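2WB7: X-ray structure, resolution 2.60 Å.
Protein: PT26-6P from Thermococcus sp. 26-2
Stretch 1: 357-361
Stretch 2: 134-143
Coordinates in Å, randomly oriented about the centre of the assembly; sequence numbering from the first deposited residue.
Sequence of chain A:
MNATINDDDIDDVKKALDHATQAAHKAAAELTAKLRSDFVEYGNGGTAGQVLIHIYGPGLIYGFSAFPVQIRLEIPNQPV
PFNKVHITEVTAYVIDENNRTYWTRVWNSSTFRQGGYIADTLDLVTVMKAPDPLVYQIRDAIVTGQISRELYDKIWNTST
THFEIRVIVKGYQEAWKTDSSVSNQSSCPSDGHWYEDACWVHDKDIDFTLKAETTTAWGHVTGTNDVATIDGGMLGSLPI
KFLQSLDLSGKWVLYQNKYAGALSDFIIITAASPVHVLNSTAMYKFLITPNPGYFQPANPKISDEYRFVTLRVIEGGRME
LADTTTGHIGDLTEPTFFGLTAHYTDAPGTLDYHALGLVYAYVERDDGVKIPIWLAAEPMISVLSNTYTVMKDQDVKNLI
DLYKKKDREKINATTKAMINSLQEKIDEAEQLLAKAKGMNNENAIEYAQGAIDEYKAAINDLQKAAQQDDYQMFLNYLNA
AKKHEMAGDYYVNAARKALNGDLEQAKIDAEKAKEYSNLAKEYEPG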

# COMPACT_ATOMS: atom_id res chain seq x y z
N GLY A 357 9.32 -4.39 2.14
CA GLY A 357 9.02 -4.60 3.55
C GLY A 357 7.89 -5.58 3.70
O GLY A 357 6.83 -5.43 3.07
N LEU A 358 8.11 -6.60 4.51
CA LEU A 358 7.10 -7.57 4.84
C LEU A 358 6.83 -7.58 6.34
O LEU A 358 7.75 -7.67 7.16
CB LEU A 358 7.55 -8.96 4.38
CG LEU A 358 7.95 -9.14 2.91
CD1 LEU A 358 8.32 -10.58 2.67
CD2 LEU A 358 6.84 -8.75 1.96
N VAL A 359 5.55 -7.49 6.70
CA VAL A 359 5.11 -7.62 8.09
C VAL A 359 4.01 -8.67 8.22
O VAL A 359 3.14 -8.81 7.35
CB VAL A 359 4.57 -6.30 8.65
CG1 VAL A 359 4.39 -6.40 10.15
CG2 VAL A 359 5.54 -5.18 8.30
N TYR A 360 4.08 -9.41 9.32
CA TYR A 360 3.16 -10.49 9.60
C TYR A 360 2.71 -10.31 11.04
O TYR A 360 3.54 -10.23 11.94
CB TYR A 360 3.90 -11.81 9.45
CG TYR A 360 3.10 -13.04 9.79
CD1 TYR A 360 2.27 -13.64 8.85
CD2 TYR A 360 3.21 -13.63 11.04
CE1 TYR A 360 1.55 -14.79 9.15
CE2 TYR A 360 2.49 -14.78 11.36
CZ TYR A 360 1.66 -15.35 10.41
OH TYR A 360 0.96 -16.49 10.73
N ALA A 361 1.40 -10.23 11.26
CA ALA A 361 0.89 -10.08 12.63
C ALA A 361 -0.41 -10.86 12.87
O ALA A 361 -0.95 -11.48 11.95
CB ALA A 361 0.73 -8.61 13.00
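Stretch 2, residues 134-143: LVYQIRDAIV

What holds the middle of this contact together? Ile142 of the helix settles over the strand between Leu358 and Tyr360, the two residues whose CA-to-CB bonds point toward the helix. CG1 of Ile142 lies 3.4 Å from CB of Leu358, and its CD1 lies 3.4 Å from CB of Tyr360. Between them runs the backbone of Val359, whose carbonyl carbon C is 3.6 Å from CD1 of Ile142. Val359 turns its own CB away from the helix, as the alternation of a strand demands, so here it is mainly the main chain that meets the isoleucine.

How is the helix laid across the strand? Residues 357-361 are extended, part of a strand that runs on in both directions, while 135-143 belong to a helix that continues beyond Val143. Its regular turns are evident in backbone bonds such as Ile142 N to Ile138 O, 2.8 Å, and Arg139 N to Val135 O, 3.0 Å. The two axes approach to 8.2 Å and cross at a signed angle of -114°, so the helix passes steeply over the strand, somewhat more against its direction than with it. In register, CA of Leu358 is 6.3 Å from CA of Ile142, and CA of Tyr360 is 6.1 Å from CA of Arg139. About 390 Å² of surface, both sides summed, is buried.

Where does Leu358 find its other neighbours? With chi1 in m and chi2 in t, Leu358 carries its CD1 to 3.8 Å from CB of Ala141, and the same methyl comes more loosely to 4.4 Å from CG2 of Ile138. The small alanine and the two isoleucines thus give the leucine a wholly apolar bed, and no hydrogen bond joins the two stretches.

What happens as the contact reaches its polar edge? Tyr360, with chi1 in t, reaches across the helix, leaning toward its earlier turns, and has the largest covered area of any residue here. CG2 of Val135 meets the ring at its edge, 3.7 Å from CE1 of Tyr360. Over one face stands Arg139, its CG 3.4 Å from the centroid of the Tyr360 ring and only 8° off the normal, a CH-pi contact made by the aliphatic part of a charged side chain. The phenol OH lies at the edge of the guanidinium, near its plane, and is hydrogen-bonded elsewhere in the structure. The guanidinium of Arg139 also meets Asp140: its NH2 donates to OD1 of Asp140 at 3.2 Å, a salt bridge within the helix.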

# COMPACT_ATOMS: atom_id res chain seq x y z
N LEU A 134 -1.57 -16.30 0.13
CA LEU A 134 -0.17 -15.89 0.34
C LEU A 134 0.33 -15.88 1.81
O LEU A 134 1.54 -15.91 2.06
CB LEU A 134 0.07 -14.53 -0.31
CG LEU A 134 0.02 -14.57 -1.83
CD1 LEU A 134 0.57 -13.29 -2.44
CD2 LEU A 134 0.79 -15.79 -2.32
N VAL A 135 -0.60 -15.83 2.77
CA VAL A 135 -0.23 -15.52 4.16
C VAL A 135 0.94 -16.32 4.72
O VAL A 135 1.80 -15.75 5.41
CB VAL A 135 -1.46 -15.61 5.12
CG1 VAL A 135 -2.03 -17.00 5.12
CG2 VAL A 135 -1.07 -15.22 6.54
N TYR A 136 1.00 -17.62 4.46
CA TYR A 136 2.05 -18.45 5.05
C TYR A 136 3.37 -18.34 4.31
O TYR A 136 4.44 -18.46 4.90
CB TYR A 136 1.62 -19.91 5.14
CG TYR A 136 0.40 -20.12 6.00
CD1 TYR A 136 0.29 -19.52 7.25
CD2 TYR A 136 -0.64 -20.93 5.56
CE1 TYR A 136 -0.84 -19.71 8.04
CE2 TYR A 136 -1.76 -21.14 6.35
CZ TYR A 136 -1.86 -20.52 7.58
OH TYR A 136 -2.99 -20.71 8.37
N GLN A 137 3.29 -18.12 3.00
CA GLN A 137 4.48 -17.90 2.22
C GLN A 137 5.15 -16.60 2.63
O GLN A 137 6.37 -16.50 2.63
CB GLN A 137 4.12 -17.83 0.75
CG GLN A 137 3.17 -18.90 0.35
CD GLN A 137 3.14 -19.08 -1.13
OE1 GLN A 137 4.16 -19.39 -1.74
NE2 GLN A 137 1.97 -18.87 -1.74
N ILE A 138 4.34 -15.61 2.97
CA ILE A 138 4.86 -14.34 3.42
C ILE A 138 5.47 -14.53 4.79
O ILE A 138 6.57 -14.04 5.08
CB ILE A 138 3.78 -13.28 3.49
CG1 ILE A 138 3.16 -13.09 2.11
CG2 ILE A 138 4.37 -11.97 3.94
CD1 ILE A 138 4.09 -12.45 1.13
N ARG A 139 4.78 -15.28 5.64
CA ARG A 139 5.32 -15.59 6.95
C ARG A 139 6.69 -16.28 6.85
O ARG A 139 7.61 -15.93 7.58
CB ARG A 139 4.35 -16.44 7.78
CG ARG A 139 4.71 -16.46 9.24
CD ARG A 139 4.34 -17.75 9.91
NE ARG A 139 4.58 -18.91 9.05
CZ ARG A 139 3.63 -19.75 8.64
NH1 ARG A 139 2.37 -19.57 9.03
NH2 ARG A 139 3.93 -20.78 7.85
N ASP A 140 6.83 -17.24 5.94
CA ASP A 140 8.10 -17.92 5.75
C ASP A 140 9.17 -16.95 5.28
O ASP A 140 10.29 -16.90 5.83
CB ASP A 140 7.96 -19.00 4.69
CG ASP A 140 6.93 -20.03 5.06
OD1 ASP A 140 6.59 -20.10 6.26
OD2 ASP A 140 6.48 -20.78 4.15
N ALA A 141 8.81 -16.22 4.24
CA ALA A 141 9.64 -15.21 3.68
C ALA A 141 10.18 -14.33 4.80
O ALA A 141 11.38 -14.07 4.87
CB ALA A 141 8.84 -14.39 2.70
N ILE A 142 9.30 -13.88 5.70
CA ILE A 142 9.75 -12.99 6.76
C ILE A 142 10.76 -13.69 7.68
O ILE A 142 11.75 -13.11 8.11
CB ILE A 142 8.57 -12.44 7.58
CG1 ILE A 142 7.84 -11.36 6.79
CG2 ILE A 142 9.05 -11.85 8.91
CD1 ILE A 142 6.44 -11.10 7.29
N VAL A 143 10.51 -14.95 7.98
CA VAL A 143 11.35 -15.66 8.92
C VAL A 143 12.70 -16.03 8.32
O VAL A 143 13.75 -15.73 8.89
CB VAL A 143 10.67 -16.96 9.40
CG1 VAL A 143 11.67 -17.80 10.17
CG2 VAL A 143 9.43 -16.65 10.24